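Local coordinates for Tle cognate immunity protein 4 C-terminal domain-containing protein (Pseudomonas aeruginosa PAO1, PDB 4R1D) that is an immunity protein that binds the lipase effector Tle4 of the H2 type VI secretion system and probably protects its producer from it, at residues R51-Q54 against E55-Q59; W84-E87 against V88-K91. All blocks are in the same frame, centred on the assembly; numbering follows the deposited sequence.

Overall arrangement
From the N terminus, the chain reaches contact 1 in helix 42-58, then contact 2 in the connection between strands 79-84 and 92-100. They stand in series, neither nested nor crossing: contact 1 pairs residues about one turn apart late in helix 42-58 and closes no long loop, whereas contact 2 closes the short link of a hairpin. Their centres are 16 Å apart and their nearest atoms about 4 Å, without touching. The helix lies against strands 68-73, 79-84 and 92-100, two of which contact 2 joins. Met67 ties them further, sharing backbone hydrogen bonds with both Gln59 and Trp84. Both belong to the Tli4 N-terminal family region.

Contact 1 (R51-Q54 against E55-Q59); sequences RLEQ and EWRTQ
Glu55 reaches back along the helix to Arg51, four residues earlier, and Arg57 does the same toward Glu53, giving two i to i+4 salt bridges. The first is the slacker: Glu55 OE2 lies 3.2 Å from Arg51 NE, and the carboxylate stands almost perpendicular to the guanidinium, the planes 86° apart. Glu55 has its CG beside the backbone N and then runs extended, which brings Glu55 CG to 3.2 Å from Arg51 O and carries Glu55 OE1 to within 3.7 Å of Leu52 CD2.

The second bridge is a side-on grip in which a single carboxylate oxygen takes two donors. Arg57 NE donates to Glu53 OE2 at 2.8 Å, using the lone pair turned away from OE1, and Arg57 NH2 adds a more bent bond to the same OE2 at 3.1 Å. A water completes the triangle, donating to Glu53 OE2 and accepting from Arg57 NH2, so the guanidinium is gripped along its NE/NH2 edge, which restrains its rotation. The i to i+4 spacing brings opposite charges together one turn apart. In amphipathic helix 42-58 the two bridges run along either side of the ridge formed by Leu52 and Trp56, which packs on Leu81, Tyr98, Phe68 and Leu94 of the strands beneath.

Gln54 folds at chi2 (-57°) so that its amide lies by the aliphatic part of Arg57, Gln54 NE2 to Arg57 CD 3.6 Å, with the amide and guanidinium planes parallel to within 1°. The backbone bonds continue regularly, Trp56 N donating to Leu52 O at 3.0 Å, and Thr58 OG1 donates to Glu55 O at 2.6 Å, an oxygen that Thr58 N also uses.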
ATOM      1  N   ARG B  51     -28.670   0.737  12.837  1.00 25.22           N
ATOM      2  CA  ARG B  51     -27.697  -0.188  13.408  1.00 29.51           C
ATOM      3  C   ARG B  51     -26.345   0.484  13.600  1.00 28.39           C
ATOM      4  O   ARG B  51     -25.681   0.295  14.621  1.00 25.00           O
ATOM      5  CB  ARG B  51     -27.521  -1.402  12.498  1.00 28.99           C
ATOM      6  CG  ARG B  51     -26.546  -2.442  13.021  1.00 37.18           C
ATOM      7  CD  ARG B  51     -26.159  -3.433  11.923  1.00 48.63           C
ATOM      8  NE  ARG B  51     -24.772  -3.240  11.501  1.00 61.96           N
ATOM      9  CZ  ARG B  51     -24.379  -2.399  10.545  1.00 50.98           C
ATOM     10  NH1 ARG B  51     -25.268  -1.660   9.884  1.00 39.06           N
ATOM     11  NH2 ARG B  51     -23.091  -2.298  10.251  1.00 50.72           N
ATOM     12  N   LEU B  52     -25.931   1.248  12.594  1.00 25.75           N
ATOM     13  CA  LEU B  52     -24.655   1.947  12.635  1.00 28.52           C
ATOM     14  C   LEU B  52     -24.655   3.060  13.664  1.00 21.55           C
ATOM     15  O   LEU B  52     -23.663   3.258  14.367  1.00 23.65           O
ATOM     16  CB  LEU B  52     -24.322   2.548  11.272  1.00 26.72           C
ATOM     17  CG  LEU B  52     -23.454   1.707  10.346  1.00 34.70           C
ATOM     18  CD1 LEU B  52     -23.227   2.468   9.050  1.00 32.61           C
ATOM     19  CD2 LEU B  52     -22.128   1.375  11.036  1.00 33.13           C
ATOM     20  N   GLU B  53     -25.745   3.818  13.722  1.00 24.31           N
ATOM     21  CA  GLU B  53     -25.815   4.902  14.693  1.00 25.66           C
ATOM     22  C   GLU B  53     -25.629   4.340  16.095  1.00 26.32           C
ATOM     23  O   GLU B  53     -24.885   4.892  16.907  1.00 24.33           O
ATOM     24  CB  GLU B  53     -27.129   5.681  14.599  1.00 21.88           C
ATOM     25  CG  GLU B  53     -27.226   6.733  15.703  1.00 24.17           C
ATOM     26  CD  GLU B  53     -28.529   7.487  15.711  1.00 34.14           C
ATOM     27  OE1 GLU B  53     -29.280   7.398  14.718  1.00 33.24           O
ATOM     28  OE2 GLU B  53     -28.797   8.175  16.721  1.00 29.97           O
ATOM     29  N   GLN B  54     -26.285   3.221  16.375  1.00 24.73           N
ATOM     30  CA  GLN B  54     -26.192   2.635  17.702  1.00 24.80           C
ATOM     31  C   GLN B  54     -24.810   2.053  17.999  1.00 25.11           C
ATOM     32  O   GLN B  54     -24.368   2.054  19.145  1.00 29.88           O
ATOM     33  CB  GLN B  54     -27.309   1.614  17.939  1.00 30.28           C
ATOM     34  CG  GLN B  54     -28.712   2.247  18.011  1.00 31.66           C
ATOM     35  CD  GLN B  54     -28.843   3.329  19.096  1.00 40.49           C
ATOM     36  OE1 GLN B  54     -28.423   3.141  20.244  1.00 42.94           O
ATOM     37  NE2 GLN B  54     -29.431   4.469  18.728  1.00 28.83           N
ATOM     38  N   GLU B  55     -24.119   1.567  16.976  1.00 24.24           N
ATOM     39  CA  GLU B  55     -22.748   1.110  17.163  1.00 25.73           C
ATOM     40  C   GLU B  55     -21.866   2.286  17.548  1.00 24.48           C
ATOM     41  O   GLU B  55     -21.078   2.198  18.488  1.00 24.67           O
ATOM     42  CB  GLU B  55     -22.195   0.456  15.896  1.00 31.16           C
ATOM     43  CG  GLU B  55     -22.867  -0.849  15.518  1.00 29.50           C
ATOM     44  CD  GLU B  55     -22.252  -1.478  14.284  1.00 35.93           C
ATOM     45  OE1 GLU B  55     -21.272  -0.916  13.748  1.00 39.88           O
ATOM     46  OE2 GLU B  55     -22.746  -2.538  13.851  1.00 50.85           O
ATOM     47  N   TRP B  56     -21.992   3.378  16.803  1.00 23.30           N
ATOM     48  CA  TRP B  56     -21.197   4.574  17.057  1.00 20.91           C
ATOM     49  C   TRP B  56     -21.426   5.077  18.476  1.00 25.46           C
ATOM     50  O   TRP B  56     -20.494   5.506  19.152  1.00 22.74           O
ATOM     51  CB  TRP B  56     -21.556   5.689  16.074  1.00 20.80           C
ATOM     52  CG  TRP B  56     -20.884   5.610  14.726  1.00 23.09           C
ATOM     53  CD1 TRP B  56     -21.498   5.522  13.511  1.00 24.65           C
ATOM     54  CD2 TRP B  56     -19.479   5.642  14.464  1.00 19.50           C
ATOM     55  NE1 TRP B  56     -20.562   5.491  12.503  1.00 23.11           N
ATOM     56  CE2 TRP B  56     -19.313   5.563  13.064  1.00 24.76           C
ATOM     57  CE3 TRP B  56     -18.343   5.729  15.273  1.00 21.19           C
ATOM     58  CZ2 TRP B  56     -18.061   5.563  12.462  1.00 22.89           C
ATOM     59  CZ3 TRP B  56     -17.101   5.729  14.669  1.00 23.45           C
ATOM     60  CH2 TRP B  56     -16.970   5.650  13.278  1.00 21.99           C
ATOM     61  N   ARG B  57     -22.675   5.032  18.915  1.00 23.51           N
ATOM     62  CA  ARG B  57     -23.027   5.540  20.241  1.00 24.36           C
ATOM     63  C   ARG B  57     -22.350   4.773  21.384  1.00 24.46           C
ATOM     64  O   ARG B  57     -22.236   5.297  22.498  1.00 27.78           O
ATOM     65  CB  ARG B  57     -24.553   5.603  20.414  1.00 22.55           C
ATOM     66  CG  ARG B  57     -25.202   6.804  19.719  1.00 23.25           C
ATOM     67  CD  ARG B  57     -26.734   6.668  19.690  1.00 21.83           C
ATOM     68  NE  ARG B  57     -27.395   7.829  19.102  1.00 25.41           N
ATOM     69  CZ  ARG B  57     -27.680   8.941  19.778  1.00 28.40           C
ATOM     70  NH1 ARG B  57     -27.338   9.043  21.052  1.00 24.74           N
ATOM     71  NH2 ARG B  57     -28.297   9.954  19.182  1.00 29.76           N
ATOM     72  N   THR B  58     -21.874   3.557  21.108  1.00 22.24           N
ATOM     73  CA  THR B  58     -21.172   2.770  22.118  1.00 24.53           C
ATOM     74  C   THR B  58     -19.680   3.087  22.158  1.00 27.17           C
ATOM     75  O   THR B  58     -18.985   2.703  23.095  1.00 25.66           O
ATOM     76  CB  THR B  58     -21.317   1.245  21.894  1.00 25.60           C
ATOM     77  OG1 THR B  58     -20.651   0.858  20.683  1.00 24.48           O
ATOM     78  CG2 THR B  58     -22.785   0.833  21.845  1.00 31.46           C
ATOM     79  N   GLN B  59     -19.186   3.780  21.138  1.00 25.71           N
ATOM     80  CA  GLN B  59     -17.751   4.002  21.026  1.00 21.50           C
ATOM     81  C   GLN B  59     -17.308   5.310  21.656  1.00 24.19           C
ATOM     82  O   GLN B  59     -18.068   6.273  21.725  1.00 21.45           O
ATOM     83  CB  GLN B  59     -17.293   3.866  19.571  1.00 20.06           C
ATOM     84  CG  GLN B  59     -17.533   2.461  19.031  1.00 26.57           C
ATOM     85  CD  GLN B  59     -17.325   2.349  17.535  1.00 25.82           C
ATOM     86  OE1 GLN B  59     -16.561   3.111  16.941  1.00 31.53           O
ATOM     87  NE2 GLN B  59     -18.013   1.393  16.914  1.00 34.34           N
TER
HETATM   88  O   HOH W   1     -29.491  11.010  16.898  1.00 43.67           O

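Contact 2 (W84-E87 against V88-K91); sequences WSSE and VASK
Ala89 is the tight point here, its methyl touching both Ser85 OG and the Trp84 indole, from directions roughly at right angles. Ala89 CB comes to 3.3 Å from Ser85 OG, and on the tryptophan side it touches the six-membered ring, 4.1 Å from Trp84 CE3. Ala89 O lies over one face of the Trp84 indole, 3.8 Å from Trp84 CE3 and displaced toward the rim. One residue on, the backbone passes by the outer end of the ring, Ser90 C lying 3.8 Å from Trp84 CZ3. His61 and Tyr93 help to enclose Trp84, and Asp406 of the partner chain packs on Ala89. Ser85 OG turns its polar end to Thr92 OG1, a hydrogen bond linking the two ends of the link.

Ser86 sets the bend. With chi1 at 84° its OG sits between the backbone N and the carbonyl carbon, from where it accepts the N-H of Val88 (Ser86 OG to Val88 N) at 3.1 Å and a fairly straight 159°. The closing bond from Ala89 N to Ser86 O is weak at 3.3 Å.

Farther out the packing is looser. Glu87 extends away from the turn toward Lys62 in a long, weak ion pair, and Val88 packs on Lys62 and on Asn413 of the partner chain. The side chains of Ser90 and Lys91 do not touch residues 84-87. Instead the partner chain holds these two residues: Asp406 of that chain takes both their backbone N-H groups, and Glu405 of that chain pairs with Lys91 NZ.

A type I beta turn from Ser86 to Ala89 with an ST turn at its first residue thus forms the tip of the hairpin joining strands 79-84 and 92-100, here part of the Tle4-Tli4 interface.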
ATOM      1  N   TRP B  84     -16.711  11.369  14.939  1.00 20.82           N
ATOM      2  CA  TRP B  84     -15.288  11.703  14.848  1.00 18.00           C
ATOM      3  C   TRP B  84     -14.597  10.736  13.885  1.00 20.14           C
ATOM      4  O   TRP B  84     -14.948   9.563  13.831  1.00 20.07           O
ATOM      5  CB  TRP B  84     -14.629  11.645  16.230  1.00 20.72           C
ATOM      6  CG  TRP B  84     -14.947  12.855  17.058  1.00 19.26           C
ATOM      7  CD1 TRP B  84     -15.663  12.892  18.221  1.00 23.98           C
ATOM      8  CD2 TRP B  84     -14.569  14.205  16.775  1.00 21.90           C
ATOM      9  NE1 TRP B  84     -15.751  14.188  18.682  1.00 24.18           N
ATOM     10  CE2 TRP B  84     -15.088  15.012  17.810  1.00 22.62           C
ATOM     11  CE3 TRP B  84     -13.845  14.815  15.745  1.00 17.92           C
ATOM     12  CZ2 TRP B  84     -14.899  16.389  17.845  1.00 23.98           C
ATOM     13  CZ3 TRP B  84     -13.656  16.183  15.785  1.00 25.06           C
ATOM     14  CH2 TRP B  84     -14.182  16.954  16.828  1.00 26.24           C
ATOM     15  N   SER B  85     -13.609  11.218  13.135  1.00 18.85           N
ATOM     16  CA  SER B  85     -12.957  10.370  12.134  1.00 17.18           C
ATOM     17  C   SER B  85     -12.004   9.336  12.740  1.00 17.35           C
ATOM     18  O   SER B  85     -11.594   8.388  12.065  1.00 19.88           O
ATOM     19  CB  SER B  85     -12.235  11.215  11.090  1.00 19.68           C
ATOM     20  OG  SER B  85     -11.185  11.938  11.682  1.00 17.59           O
ATOM     21  N   SER B  86     -11.638   9.526  14.006  1.00 16.57           N
ATOM     22  CA  SER B  86     -10.898   8.524  14.767  1.00 21.49           C
ATOM     23  C   SER B  86     -11.041   8.825  16.243  1.00 23.77           C
ATOM     24  O   SER B  86     -11.588   9.862  16.623  1.00 17.51           O
ATOM     25  CB  SER B  86      -9.409   8.523  14.414  1.00 19.20           C
ATOM     26  OG  SER B  86      -8.727   9.512  15.169  1.00 20.71           O
ATOM     27  N   GLU B  87     -10.523   7.932  17.077  1.00 19.95           N
ATOM     28  CA  GLU B  87     -10.645   8.122  18.512  1.00 22.49           C
ATOM     29  C   GLU B  87      -9.709   9.188  19.072  1.00 21.07           C
ATOM     30  O   GLU B  87      -9.724   9.452  20.277  1.00 22.64           O
ATOM     31  CB  GLU B  87     -10.503   6.786  19.245  1.00 26.11           C
ATOM     32  CG  GLU B  87     -11.637   5.839  18.886  1.00 22.84           C
ATOM     33  CD  GLU B  87     -11.589   4.522  19.628  1.00 28.08           C
ATOM     34  OE1 GLU B  87     -10.608   4.277  20.366  1.00 29.75           O
ATOM     35  OE2 GLU B  87     -12.544   3.730  19.462  1.00 29.63           O
ATOM     36  N   VAL B  88      -8.894   9.795  18.213  1.00 19.63           N
ATOM     37  CA  VAL B  88      -8.088  10.945  18.636  1.00 18.56           C
ATOM     38  C   VAL B  88      -8.228  12.148  17.711  1.00 22.53           C
ATOM     39  O   VAL B  88      -7.523  13.149  17.872  1.00 24.86           O
ATOM     40  CB  VAL B  88      -6.593  10.605  18.794  1.00 21.04           C
ATOM     41  CG1 VAL B  88      -6.412   9.479  19.812  1.00 22.54           C
ATOM     42  CG2 VAL B  88      -5.969  10.257  17.441  1.00 21.24           C
ATOM     43  N   ALA B  89      -9.149  12.065  16.757  1.00 19.79           N
ATOM     44  CA  ALA B  89      -9.361  13.158  15.810  1.00 19.35           C
ATOM     45  C   ALA B  89      -9.793  14.441  16.517  1.00 17.07           C
ATOM     46  O   ALA B  89     -10.499  14.393  17.517  1.00 20.46           O
ATOM     47  CB  ALA B  89     -10.409  12.759  14.765  1.00 18.93           C
ATOM     48  N   SER B  90      -9.372  15.582  15.988  1.00 18.18           N
ATOM     49  CA  SER B  90      -9.823  16.868  16.517  1.00 22.50           C
ATOM     50  C   SER B  90     -10.224  17.841  15.410  1.00 22.00           C
ATOM     51  O   SER B  90     -10.871  18.863  15.674  1.00 22.02           O
ATOM     52  CB  SER B  90      -8.738  17.492  17.393  1.00 20.11           C
ATOM     53  OG  SER B  90      -7.621  17.863  16.617  1.00 23.95           O
ATOM     54  N   LYS B  91      -9.847  17.539  14.170  1.00 18.13           N
ATOM     55  CA  LYS B  91     -10.103  18.477  13.076  1.00 20.63           C
ATOM     56  C   LYS B  91     -11.035  17.952  11.990  1.00 19.29           C
ATOM     57  O   LYS B  91     -11.500  18.722  11.138  1.00 19.77           O
ATOM     58  CB  LYS B  91      -8.789  18.929  12.460  1.00 23.02           C
ATOM     59  CG  LYS B  91      -7.810  19.421  13.513  1.00 24.05           C
ATOM     60  CD  LYS B  91      -6.620  20.117  12.890  1.00 29.86           C
ATOM     61  CE  LYS B  91      -5.714  20.727  13.963  1.00 35.91           C
ATOM     62  NZ  LYS B  91      -4.755  19.740  14.546  1.00 31.99           N
TER